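Local coordinates for protein serine protease pet (Escherichia coli, PDB 4OM9) that probably acts as a secreted enterotoxin that cleaves proteins such as alpha-fodrin, carrying a chymotrypsin-like serine protease on a long beta-helical passenger stalk, at residues Pro48-Ala53 and Gly211-Asp216; Ile146-Gly151 and Asp220-Leu225; Glu602-Ala607 and Leu672-Ser677. All blocks are in the same frame, centred on the assembly; numbering follows the deposited sequence.

Contact 1. Residues Pro48-Ala53 and Gly211-Asp216; sequences PDFSSA and GVYVFD
Phe50 turns the edge of its ring toward the face of Tyr213 in a T-shaped aromatic pair, the planes standing at 74° and the centroids 5.8 Å apart. The two rings come nearest where Phe50 CD1 lies 4.1 Å from Tyr213 CE1, an ordinary van der Waals approach. Pro48 supports this pair from within its own loop, since its CB sits over the rim of one face of the phenylalanine. A flat apolar ring suits position 50, because it also packs on Phe148 and Val150 of the neighbouring strand 143-151.

Tyr213 points into the loop with CG anti to its carbonyl carbon (chi1 -65°), and its phenol end reaches past Phe50 to polar ground. There a water joins the segments: it donates to Asp49 O at 2.7 Å and accepts from Ser52 N at 2.9 Å. The same water bonds to Tyr213 OH at 2.8 Å. Tyrosine thus serves twice, as an aromatic wall and as a polar end for this bridge. Strand 211-216 belongs to the second beta-barrel of the chymotrypsin-like fold, while Ser52 pairs through its backbone with Ser61 on a strand of the first barrel's sheet, so the loop spans the two barrels. Ser52 OG is engaged by Thr114 OG1.

The outer side is looser: the side chains of Asp49 and Ser51 turn away from the strand. Asp49 faces solvent and opens an Asx turn, OD1 accepting from Ser51 N at 2.7 Å. This short side chain can fold back onto the backbone two residues on, just as the chain enters the type I beta turn Phe50-Ala53. That turn closes with a bond of 3.2 Å from Ala53 N to Phe50 O, which brings the small alanine round toward the start of the strand.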
loop_
_atom_site.group_PDB
_atom_site.type_symbol
_atom_site.label_atom_id
_atom_site.label_comp_id
_atom_site.label_asym_id
_atom_site.label_seq_id
_atom_site.Cartn_x
_atom_site.Cartn_y
_atom_site.Cartn_z
ATOM N N PRO A 48 3.893 14.080 -17.477
ATOM C CA PRO A 48 4.799 13.334 -18.364
ATOM C C PRO A 48 5.614 12.297 -17.609
ATOM O O PRO A 48 5.759 12.386 -16.386
ATOM C CB PRO A 48 5.724 14.418 -18.933
ATOM C CG PRO A 48 4.957 15.717 -18.747
ATOM C CD PRO A 48 4.150 15.530 -17.489
ATOM N N ASP A 49 6.129 11.310 -18.333
ATOM C CA ASP A 49 7.171 10.451 -17.805
ATOM C C ASP A 49 8.489 11.063 -18.244
ATOM O O ASP A 49 8.827 11.071 -19.432
ATOM C CB ASP A 49 7.017 9.009 -18.308
ATOM C CG ASP A 49 8.063 8.054 -17.720
ATOM O OD1 ASP A 49 9.223 8.461 -17.497
ATOM O OD2 ASP A 49 7.718 6.876 -17.485
ATOM N N PHE A 50 9.238 11.583 -17.289
ATOM C CA PHE A 50 10.524 12.177 -17.603
ATOM C C PHE A 50 11.726 11.220 -17.552
ATOM O O PHE A 50 12.877 11.675 -17.530
ATOM C CB PHE A 50 10.790 13.340 -16.665
ATOM C CG PHE A 50 9.793 14.443 -16.786
ATOM C CD1 PHE A 50 9.627 15.109 -17.993
ATOM C CD2 PHE A 50 9.021 14.827 -15.687
ATOM C CE1 PHE A 50 8.713 16.132 -18.107
ATOM C CE2 PHE A 50 8.110 15.867 -15.796
ATOM C CZ PHE A 50 7.953 16.521 -17.001
ATOM N N SER A 51 11.498 9.914 -17.552
ATOM C CA SER A 51 12.643 9.012 -17.395
ATOM C C SER A 51 13.530 8.893 -18.658
ATOM O O SER A 51 14.593 8.316 -18.584
ATOM C CB SER A 51 12.181 7.627 -16.949
ATOM O OG SER A 51 11.201 7.101 -17.820
ATOM N N SER A 52 13.137 9.475 -19.789
ATOM C CA SER A 52 14.020 9.466 -20.979
ATOM C C SER A 52 15.133 10.528 -20.903
ATOM O O SER A 52 16.101 10.500 -21.687
ATOM C CB SER A 52 13.205 9.666 -22.253
ATOM O OG SER A 52 12.153 8.722 -22.327
ATOM N N ALA A 53 15.004 11.448 -19.954
ATOM C CA ALA A 53 16.025 12.469 -19.720
ATOM C C ALA A 53 17.305 11.857 -19.144
ATOM O O ALA A 53 17.245 10.951 -18.311
ATOM C CB ALA A 53 15.487 13.572 -18.770
ATOM N N GLY A 211 15.368 18.239 -23.160
ATOM C CA GLY A 211 14.204 17.948 -23.977
ATOM C C GLY A 211 12.944 18.718 -23.571
ATOM O O GLY A 211 12.704 18.994 -22.400
ATOM N N VAL A 212 12.162 19.088 -24.580
ATOM C CA VAL A 212 10.969 19.887 -24.424
ATOM C C VAL A 212 9.793 19.023 -24.865
ATOM O O VAL A 212 9.833 18.408 -25.936
ATOM C CB VAL A 212 11.057 21.189 -25.268
ATOM C CG1 VAL A 212 9.740 21.949 -25.250
ATOM C CG2 VAL A 212 12.221 22.069 -24.788
ATOM N N TYR A 213 8.753 18.950 -24.040
ATOM C CA TYR A 213 7.672 18.001 -24.285
ATOM C C TYR A 213 6.349 18.679 -24.563
ATOM O O TYR A 213 6.053 19.763 -24.059
ATOM C CB TYR A 213 7.493 17.041 -23.097
ATOM C CG TYR A 213 8.667 16.125 -22.851
ATOM C CD1 TYR A 213 9.768 16.567 -22.123
ATOM C CD2 TYR A 213 8.671 14.810 -23.325
ATOM C CE1 TYR A 213 10.849 15.735 -21.887
ATOM C CE2 TYR A 213 9.750 13.965 -23.088
ATOM C CZ TYR A 213 10.836 14.443 -22.374
ATOM O OH TYR A 213 11.931 13.655 -22.122
ATOM N N VAL A 214 5.519 18.001 -25.327
ATOM C CA VAL A 214 4.283 18.594 -25.752
ATOM C C VAL A 214 3.303 17.436 -25.944
ATOM O O VAL A 214 3.726 16.315 -26.182
ATOM C CB VAL A 214 4.559 19.462 -27.002
ATOM C CG1 VAL A 214 3.741 19.054 -28.184
ATOM C CG2 VAL A 214 4.435 20.934 -26.665
ATOM N N PHE A 215 2.011 17.663 -25.751
ATOM C CA PHE A 215 1.088 16.546 -25.571
ATOM C C PHE A 215 0.069 16.422 -26.692
ATOM O O PHE A 215 -0.738 17.326 -26.928
ATOM C CB PHE A 215 0.380 16.683 -24.221
ATOM C CG PHE A 215 -0.622 15.592 -23.928
ATOM C CD1 PHE A 215 -0.217 14.380 -23.385
ATOM C CD2 PHE A 215 -1.975 15.797 -24.162
ATOM C CE1 PHE A 215 -1.138 13.378 -23.099
ATOM C CE2 PHE A 215 -2.905 14.807 -23.877
ATOM C CZ PHE A 215 -2.479 13.584 -23.341
ATOM N N ASP A 216 0.114 15.279 -27.363
ATOM C CA ASP A 216 -0.746 14.959 -28.498
ATOM C C ASP A 216 -2.171 14.662 -28.035
ATOM O O ASP A 216 -2.391 13.709 -27.285
ATOM C CB ASP A 216 -0.143 13.763 -29.247
ATOM C CG ASP A 216 -0.864 13.418 -30.550
ATOM O OD1 ASP A 216 -2.112 13.528 -30.629
ATOM O OD2 ASP A 216 -0.156 12.990 -31.497
HETATM O O HOH W 1 11.154 11.304 -20.731
#

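Contact 2. Residues Ile146-Gly151 and Asp220-Leu225; sequences IGFRVG and DKWVLL
Phe148 and Trp222 meet as two tilted rings, neither stacked nor T-shaped, with planes at 63° and the phenylalanine centroid 5.5 Å from that of the indole six-membered ring. On the Phe148 side the meeting is at the ring's edge: Trp222 CH2 and CZ2 lie near the phenylalanine plane, and CH2 comes within 3.4 Å of Phe148 CD2, a close fit for two ring carbons. The indole has Gly147 CA at its own edge, 4.2 Å from CZ3, so that it passes this bare CA at van der Waals distance.

Phe148 leaves its strand with CG anti to the carbonyl carbon (chi1 -72°), and its CD2/CE2 side meets the benzo edge of Trp222 over the strand between them. That strand is 211-216, paired antiparallel with both: Phe148 bonds to Tyr213 through the backbone, and Val223 to Val214. In a flat sheet strands 146-151 and 221-225 would run nearly parallel; here their axes diverge by 69°, a measure of how strongly the barrel sheet coils. Just ahead of Trp222, Asp220 and Lys221 both face Asp216 in a G1 beta bulge at the hairpin.

Pro48 touches both aromatic side chains, and Phe215 meets the indole from its own strand. Leu16 of helix 10-17 packs on Phe148. Trp222 NE1 gives its hydrogen to Pro46 O, which meets the indole's one polar need and helps fix the rotation of the ring. The link between the segments is therefore made by dispersion and shape, with tryptophan combining a broad apolar surface and a single directed donor.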
loop_
_atom_site.group_PDB
_atom_site.type_symbol
_atom_site.label_atom_id
_atom_site.label_comp_id
_atom_site.label_asym_id
_atom_site.label_seq_id
_atom_site.Cartn_x
_atom_site.Cartn_y
_atom_site.Cartn_z
ATOM N N ILE A 146 0.703 23.974 -24.264
ATOM C CA ILE A 146 1.355 23.944 -22.970
ATOM C C ILE A 146 2.281 22.748 -22.943
ATOM O O ILE A 146 1.985 21.715 -23.545
ATOM C CB ILE A 146 0.329 23.827 -21.802
ATOM C CG1 ILE A 146 -0.755 24.912 -21.891
ATOM C CG2 ILE A 146 1.024 23.858 -20.448
ATOM C CD1 ILE A 146 -0.221 26.326 -21.839
ATOM N N GLY A 147 3.408 22.871 -22.261
ATOM C CA GLY A 147 4.306 21.751 -22.174
ATOM C C GLY A 147 5.251 21.840 -21.006
ATOM O O GLY A 147 5.226 22.807 -20.249
ATOM N N PHE A 148 6.092 20.819 -20.884
ATOM C CA PHE A 148 7.011 20.674 -19.776
ATOM C C PHE A 148 8.417 20.503 -20.294
ATOM O O PHE A 148 8.643 19.888 -21.339
ATOM C CB PHE A 148 6.665 19.452 -18.913
ATOM C CG PHE A 148 5.420 19.604 -18.081
ATOM C CD1 PHE A 148 5.465 20.250 -16.851
ATOM C CD2 PHE A 148 4.211 19.053 -18.504
ATOM C CE1 PHE A 148 4.296 20.378 -16.056
ATOM C CE2 PHE A 148 3.048 19.168 -17.724
ATOM C CZ PHE A 148 3.092 19.840 -16.501
ATOM N N ARG A 149 9.374 20.999 -19.528
ATOM C CA ARG A 149 10.765 20.786 -19.855
ATOM C C ARG A 149 11.513 20.460 -18.591
ATOM O O ARG A 149 11.256 21.026 -17.547
ATOM C CB ARG A 149 11.367 22.016 -20.513
ATOM C CG ARG A 149 12.759 21.792 -21.005
ATOM C CD ARG A 149 13.590 23.038 -20.816
ATOM N NE ARG A 149 14.126 23.032 -19.468
ATOM C CZ ARG A 149 13.848 23.946 -18.554
ATOM N NH1 ARG A 149 13.076 24.970 -18.871
ATOM N NH2 ARG A 149 14.386 23.844 -17.345
ATOM N N VAL A 150 12.471 19.564 -18.700
ATOM C CA VAL A 150 13.197 19.104 -17.547
ATOM C C VAL A 150 14.698 19.216 -17.807
ATOM O O VAL A 150 15.179 18.817 -18.881
ATOM C CB VAL A 150 12.763 17.671 -17.250
ATOM C CG1 VAL A 150 13.906 16.809 -16.782
ATOM C CG2 VAL A 150 11.569 17.667 -16.342
ATOM N N GLY A 151 15.435 19.782 -16.856
ATOM C CA GLY A 151 16.885 19.830 -16.969
ATOM C C GLY A 151 17.558 20.224 -15.660
ATOM O O GLY A 151 16.876 20.445 -14.644
ATOM N N ASP A 220 -3.198 10.871 -27.151
ATOM C CA ASP A 220 -3.098 10.928 -25.696
ATOM C C ASP A 220 -1.724 10.465 -25.215
ATOM O O ASP A 220 -1.590 9.458 -24.515
ATOM C CB ASP A 220 -4.214 10.100 -25.060
ATOM C CG ASP A 220 -5.591 10.494 -25.580
ATOM O OD1 ASP A 220 -6.110 11.566 -25.178
ATOM O OD2 ASP A 220 -6.147 9.731 -26.405
ATOM N N LYS A 221 -0.701 11.214 -25.614
ATOM C CA LYS A 221 0.670 10.883 -25.266
ATOM C C LYS A 221 1.585 12.097 -25.317
ATOM O O LYS A 221 1.425 12.975 -26.155
ATOM C CB LYS A 221 1.205 9.806 -26.206
ATOM C CG LYS A 221 1.141 10.194 -27.678
ATOM C CD LYS A 221 1.977 9.256 -28.530
ATOM C CE LYS A 221 2.021 9.715 -29.986
ATOM N NZ LYS A 221 2.889 8.821 -30.807
ATOM N N TRP A 222 2.562 12.127 -24.422
ATOM C CA TRP A 222 3.599 13.147 -24.468
ATOM C C TRP A 222 4.636 12.858 -25.556
ATOM O O TRP A 222 5.100 11.724 -25.741
ATOM C CB TRP A 222 4.283 13.273 -23.109
ATOM C CG TRP A 222 3.391 13.911 -22.104
ATOM C CD1 TRP A 222 2.597 13.280 -21.207
ATOM C CD2 TRP A 222 3.179 15.308 -21.922
ATOM N NE1 TRP A 222 1.909 14.198 -20.453
ATOM C CE2 TRP A 222 2.246 15.457 -20.875
ATOM C CE3 TRP A 222 3.694 16.457 -22.540
ATOM C CZ2 TRP A 222 1.807 16.702 -20.428
ATOM C CZ3 TRP A 222 3.263 17.691 -22.100
ATOM C CH2 TRP A 222 2.325 17.806 -21.047
ATOM N N VAL A 223 5.006 13.915 -26.254
ATOM C CA VAL A 223 5.789 13.805 -27.450
ATOM C C VAL A 223 6.977 14.709 -27.266
ATOM O O VAL A 223 6.845 15.769 -26.676
ATOM C CB VAL A 223 4.919 14.195 -28.676
ATOM C CG1 VAL A 223 5.714 14.883 -29.776
ATOM C CG2 VAL A 223 4.144 12.985 -29.170
ATOM N N LEU A 224 8.145 14.291 -27.741
ATOM C CA LEU A 224 9.307 15.155 -27.689
ATOM C C LEU A 224 9.208 16.261 -28.743
ATOM O O LEU A 224 9.375 15.977 -29.928
ATOM C CB LEU A 224 10.570 14.350 -27.920
ATOM C CG LEU A 224 11.903 15.065 -27.737
ATOM C CD1 LEU A 224 12.137 15.389 -26.263
ATOM C CD2 LEU A 224 13.013 14.171 -28.296
ATOM N N LEU A 225 8.954 17.502 -28.323
ATOM C CA LEU A 225 8.845 18.637 -29.262
ATOM C C LEU A 225 10.177 18.946 -29.925
ATOM O O LEU A 225 10.262 19.188 -31.141
ATOM C CB LEU A 225 8.349 19.904 -28.556
ATOM C CG LEU A 225 8.319 21.175 -29.441
ATOM C CD1 LEU A 225 7.012 21.251 -30.210
ATOM C CD2 LEU A 225 8.509 22.480 -28.637
#

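Contact 3. Residues Glu602-Ala607 and Leu672-Ser677; sequences EGNIQA and LNTVSS
Asn604 OD1 is the polar atom around which this contact gathers. The backbone N of Gly654 gives it a weak hydrogen bond, and Thr674 closes in from the other segment: CG2 lies 3.1 Å from Asn604 OD1, and CB 3.3 Å from the same oxygen. The hydroxyl is close too, with Thr674 OG1 at 3.4 Å from Asn604 OD1. The two side chains come from opposite directions, so that the flat amide ends against the branched tip of threonine. Its methyl is also 3.5 Å from Asn604 ND2 and so touches the amide at both heteroatoms.

Threonine owes this reach to its branching. With OG1 beside the backbone N (chi1 -84°), CG2 lies anti to that nitrogen, and both branches come up to the amide. OG1 also makes a weak bond of 3.5 Å to Asn673 O within its own segment.

The setting is the right-handed parallel beta-helix of autotransporter passengers. Strands 599-608 and 676-679 each pair in parallel with strand 655-658, so the contact spans an intervening rung, with Gly654 in the short link between strands 649-652 and 655-658. Gly603 is the corner in strand 599-608, with backbone angles of 160° and 179° that favour a residue lacking CB. Ile605 points into the stalk against Phe651, whereas Asn604 and Thr674 remain partly exposed. On the lower-numbered side Asn604 is tied by backbone bonds to Asp584 and Leu586.

A weak backbone donor and a methyl close to the amide oxygen suggest a modest link, in which fit at the surface counts for more than directed bonding, while the ladder of backbone bonds holds the rungs together.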
loop_
_atom_site.group_PDB
_atom_site.type_symbol
_atom_site.label_atom_id
_atom_site.label_comp_id
_atom_site.label_asym_id
_atom_site.label_seq_id
_atom_site.Cartn_x
_atom_site.Cartn_y
_atom_site.Cartn_z
ATOM N N GLU A 602 -5.592 -8.741 4.856
ATOM C CA GLU A 602 -6.695 -9.670 4.844
ATOM C C GLU A 602 -6.234 -11.122 4.657
ATOM O O GLU A 602 -5.592 -11.497 3.660
ATOM C CB GLU A 602 -7.675 -9.294 3.750
ATOM C CG GLU A 602 -8.730 -10.313 3.409
ATOM C CD GLU A 602 -9.960 -9.689 2.751
ATOM O OE1 GLU A 602 -9.820 -8.632 2.088
ATOM O OE2 GLU A 602 -11.071 -10.247 2.930
ATOM N N GLY A 603 -6.575 -11.930 5.646
ATOM C CA GLY A 603 -6.415 -13.362 5.585
ATOM C C GLY A 603 -6.431 -13.938 6.997
ATOM O O GLY A 603 -6.534 -13.188 7.971
ATOM N N ASN A 604 -6.320 -15.258 7.122
ATOM C CA ASN A 604 -6.386 -15.888 8.442
ATOM C C ASN A 604 -5.051 -16.014 9.160
ATOM O O ASN A 604 -4.062 -16.415 8.579
ATOM C CB ASN A 604 -7.047 -17.267 8.337
ATOM C CG ASN A 604 -8.541 -17.152 8.167
ATOM O OD1 ASN A 604 -9.109 -16.102 8.478
ATOM N ND2 ASN A 604 -9.187 -18.202 7.651
ATOM N N ILE A 605 -5.030 -15.662 10.438
ATOM C CA ILE A 605 -3.800 -15.743 11.200
ATOM C C ILE A 605 -3.808 -16.934 12.162
ATOM O O ILE A 605 -4.758 -17.110 12.920
ATOM C CB ILE A 605 -3.559 -14.461 12.005
ATOM C CG1 ILE A 605 -3.531 -13.229 11.097
ATOM C CG2 ILE A 605 -2.276 -14.573 12.810
ATOM C CD1 ILE A 605 -3.286 -11.935 11.869
ATOM N N GLN A 606 -2.767 -17.759 12.099
ATOM C CA GLN A 606 -2.505 -18.760 13.130
ATOM C C GLN A 606 -1.271 -18.304 13.903
ATOM O O GLN A 606 -0.238 -18.016 13.301
ATOM C CB GLN A 606 -2.288 -20.162 12.537
ATOM C CG GLN A 606 -3.431 -20.708 11.672
ATOM C CD GLN A 606 -3.521 -20.053 10.285
ATOM O OE1 GLN A 606 -2.512 -19.885 9.584
ATOM N NE2 GLN A 606 -4.736 -19.680 9.890
ATOM N N ALA A 607 -1.378 -18.207 15.226
ATOM C CA ALA A 607 -0.270 -17.670 16.015
ATOM C C ALA A 607 0.078 -18.578 17.174
ATOM O O ALA A 607 -0.801 -19.085 17.873
ATOM C CB ALA A 607 -0.590 -16.265 16.520
ATOM N N LEU A 672 -13.333 -9.252 12.233
ATOM C CA LEU A 672 -13.185 -10.678 12.388
ATOM C C LEU A 672 -14.370 -11.398 11.766
ATOM O O LEU A 672 -15.372 -11.658 12.432
ATOM C CB LEU A 672 -13.032 -11.031 13.856
ATOM C CG LEU A 672 -11.871 -10.278 14.512
ATOM C CD1 LEU A 672 -11.688 -10.699 15.968
ATOM C CD2 LEU A 672 -10.581 -10.470 13.726
ATOM N N ASN A 673 -14.253 -11.711 10.475
ATOM C CA ASN A 673 -15.293 -12.450 9.761
ATOM C C ASN A 673 -14.908 -13.907 9.524
ATOM O O ASN A 673 -15.503 -14.596 8.698
ATOM C CB ASN A 673 -15.643 -11.760 8.430
ATOM C CG ASN A 673 -14.461 -11.670 7.459
ATOM O OD1 ASN A 673 -13.387 -12.216 7.695
ATOM N ND2 ASN A 673 -14.676 -10.984 6.352
ATOM N N THR A 674 -13.911 -14.364 10.273
ATOM C CA THR A 674 -13.526 -15.768 10.312
ATOM C C THR A 674 -13.407 -16.162 11.779
ATOM O O THR A 674 -12.987 -15.350 12.601
ATOM C CB THR A 674 -12.185 -16.017 9.554
ATOM O OG1 THR A 674 -12.447 -16.186 8.157
ATOM C CG2 THR A 674 -11.483 -17.246 10.076
ATOM N N VAL A 675 -13.779 -17.399 12.102
ATOM C CA VAL A 675 -13.845 -17.857 13.488
ATOM C C VAL A 675 -12.528 -17.687 14.236
ATOM O O VAL A 675 -11.496 -18.165 13.794
ATOM C CB VAL A 675 -14.266 -19.345 13.565
ATOM C CG1 VAL A 675 -14.219 -19.837 15.008
ATOM C CG2 VAL A 675 -15.653 -19.544 12.965
ATOM N N SER A 676 -12.577 -17.021 15.383
ATOM C CA SER A 676 -11.379 -16.759 16.175
ATOM C C SER A 676 -11.336 -17.577 17.467
ATOM O O SER A 676 -12.327 -17.689 18.197
ATOM C CB SER A 676 -11.272 -15.267 16.504
ATOM O OG SER A 676 -10.823 -14.536 15.381
ATOM N N SER A 677 -10.164 -18.129 17.745
ATOM C CA SER A 677 -9.958 -18.945 18.922
ATOM C C SER A 677 -8.672 -18.540 19.649
ATOM O O SER A 677 -7.569 -18.735 19.146
ATOM C CB SER A 677 -9.930 -20.421 18.520
ATOM O OG SER A 677 -8.874 -21.102 19.174
#

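Contacts 1 and 2 form one structure, their centres about 4 Å apart. Strand 211-216 of contact 1 is the hairpin partner of strand 221-232 in contact 2, with a probable backbone bond of 2.7 Å from Leu225 N to Val212 O. Just before Gly211 runs the Gly-Asp-Ser-Gly-Ser sequence expected to hold the catalytic serine, and Arg149 makes a weak, long ion pair with Asp207 there. Contact 3 belongs to the stalk, on the opposite side of the chain's centre: its centre lies about 48 Å from that of contact 1 and 50 Å from that of contact 2, and the nearest atoms are about 30 Å and 33 Å away respectively.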